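Local structure of thermophilic dibenzothiophene desulfurization enzyme C (Paenibacillus sp. A11-2, 5XDC) at residues D381-T384 / H385-H388. The protein probably catalyses the FMNH2- and oxygen-dependent oxidation of dibenzothiophene to its 5-oxide and 5,5-dioxide, a step of sulfur metabolism. Numbering follows the deposited sequence.
Sequences DART and HTLH. With IND (indole), chain J.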
loop_
_atom_site.group_PDB
_atom_site.type_symbol
_atom_site.label_atom_id
_atom_site.label_comp_id
_atom_site.label_asym_id
_atom_site.label_seq_id
_atom_site.Cartn_x
_atom_site.Cartn_y
_atom_site.Cartn_z
ATOM N N ASP B 381 17.037 1.050 13.497
ATOM C CA ASP B 381 16.518 0.808 14.840
ATOM C C ASP B 381 15.136 0.183 14.782
ATOM O O ASP B 381 14.868 -0.838 15.426
ATOM C CB ASP B 381 16.483 2.116 15.615
ATOM C CG ASP B 381 17.863 2.617 15.991
ATOM O OD1 ASP B 381 18.813 1.800 16.049
ATOM O OD2 ASP B 381 17.996 3.835 16.235
ATOM N N ALA B 382 14.246 0.779 13.992
ATOM C CA ALA B 382 12.894 0.261 13.874
ATOM C C ALA B 382 12.886 -1.107 13.219
ATOM O O ALA B 382 12.177 -2.008 13.681
ATOM C CB ALA B 382 12.032 1.236 13.079
ATOM N N ARG B 383 13.640 -1.278 12.127
ATOM C CA ARG B 383 13.622 -2.559 11.423
ATOM C C ARG B 383 14.099 -3.687 12.331
ATOM O O ARG B 383 13.600 -4.816 12.250
ATOM C CB ARG B 383 14.489 -2.484 10.157
ATOM C CG ARG B 383 14.587 -3.772 9.335
ATOM C CD ARG B 383 13.277 -4.156 8.680
ATOM N NE ARG B 383 12.290 -4.605 9.657
ATOM C CZ ARG B 383 11.039 -4.930 9.369
ATOM N NH1 ARG B 383 10.612 -4.918 8.115
ATOM N NH2 ARG B 383 10.197 -5.271 10.343
ATOM N N THR B 384 15.067 -3.396 13.207
ATOM C CA THR B 384 15.557 -4.396 14.153
ATOM C C THR B 384 14.489 -4.760 15.181
ATOM O O THR B 384 14.116 -5.930 15.320
ATOM C CB THR B 384 16.828 -3.876 14.840
ATOM O OG1 THR B 384 17.866 -3.670 13.869
ATOM C CG2 THR B 384 17.358 -4.862 15.878
ATOM N N HIS B 385 13.986 -3.779 15.932
ATOM C CA HIS B 385 13.169 -4.174 17.066
ATOM C C HIS B 385 11.765 -4.618 16.675
ATOM O O HIS B 385 11.169 -5.425 17.397
ATOM C CB HIS B 385 13.065 -3.072 18.108
ATOM C CG HIS B 385 12.568 -3.609 19.404
ATOM N ND1 HIS B 385 11.239 -3.557 19.754
ATOM C CD2 HIS B 385 13.184 -4.352 20.359
ATOM C CE1 HIS B 385 11.068 -4.178 20.909
ATOM N NE2 HIS B 385 12.231 -4.673 21.297
ATOM N N THR B 386 11.207 -4.123 15.562
ATOM C CA THR B 386 9.873 -4.557 15.161
ATOM C C THR B 386 9.801 -6.064 14.922
ATOM O O THR B 386 8.698 -6.619 14.855
ATOM C CB THR B 386 9.401 -3.831 13.883
ATOM O OG1 THR B 386 10.403 -3.933 12.860
ATOM C CG2 THR B 386 9.061 -2.374 14.137
ATOM N N LEU B 387 10.953 -6.734 14.778
ATOM C CA LEU B 387 11.029 -8.174 14.594
ATOM C C LEU B 387 10.978 -8.942 15.906
ATOM O O LEU B 387 11.007 -10.180 15.879
ATOM C CB LEU B 387 12.319 -8.531 13.856
ATOM C CG LEU B 387 12.484 -7.840 12.502
ATOM C CD1 LEU B 387 13.884 -8.054 11.960
ATOM C CD2 LEU B 387 11.457 -8.352 11.511
ATOM N N HIS B 388 10.902 -8.242 17.042
ATOM C CA HIS B 388 10.872 -8.907 18.343
ATOM C C HIS B 388 9.915 -10.092 18.342
ATOM O O HIS B 388 10.254 -11.190 18.807
ATOM C CB HIS B 388 10.482 -7.886 19.417
ATOM C CG HIS B 388 10.313 -8.474 20.778
ATOM N ND1 HIS B 388 9.141 -9.075 21.188
ATOM C CD2 HIS B 388 11.165 -8.541 21.828
ATOM C CE1 HIS B 388 9.281 -9.489 22.436
ATOM N NE2 HIS B 388 10.495 -9.170 22.849
HETATM N N1 IND J . 16.834 -5.561 19.793
HETATM C C2 IND J . 17.140 -5.439 21.081
HETATM C C3 IND J . 16.503 -6.411 21.613
HETATM C C4 IND J . 14.978 -8.308 21.066
HETATM C C5 IND J . 14.342 -8.896 19.968
HETATM C C6 IND J . 14.516 -8.369 18.672
HETATM C C7 IND J . 15.325 -7.255 18.476
HETATM C C8 IND J . 15.961 -6.669 19.553
HETATM C C9 IND J . 15.774 -7.208 20.873
#
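Thr386 OG1 works in both directions where helix 376-385 runs out: it donates to Ala382 O at 2.7 Å and accepts from Arg383 NH2 at 2.9 Å. With chi1 at 51°, this hydroxyl sits between the backbone N and the carbonyl carbon and points back at the preceding turn. Ala382 O therefore takes two donors from one residue, Thr386 N (3.0 Å) being the second. The guanidinium reaches the hydroxyl because the arginine chain bends at chi2 and chi3; the bond is not straight (134° at the hydrogen), OG1 lying tilted from the guanidinium plane. Leu387 crosses that side chain at about a right angle, its CD2 3.5 Å from Arg383 NH2.

Overlapping the last helical bonds, a type I turn from His385 to His388 redirects the chain. Both histidines and Thr384 line the indole pocket, as part of the acyl-CoA dehydrogenase-type C-terminal domain. His385 CD2 comes within 3.7 Å of indole C8, with indole N1 at the edge of the imidazole, while His388 CD2 approaches C5. Tyr259 and Tyr93, the latter an FMN-binding residue of this enzyme although no flavin is bound here, hydrogen-bond the two nitrogens of His385, fixing its ring.

Arg383 NH1 salt-bridges Glu361 of a second subunit. Ala382, Arg383 and Thr386 pack on helix 331-363; Asp381, Ala382 and Thr386 touch helix 247-276, and the turn leads toward helix 391-404.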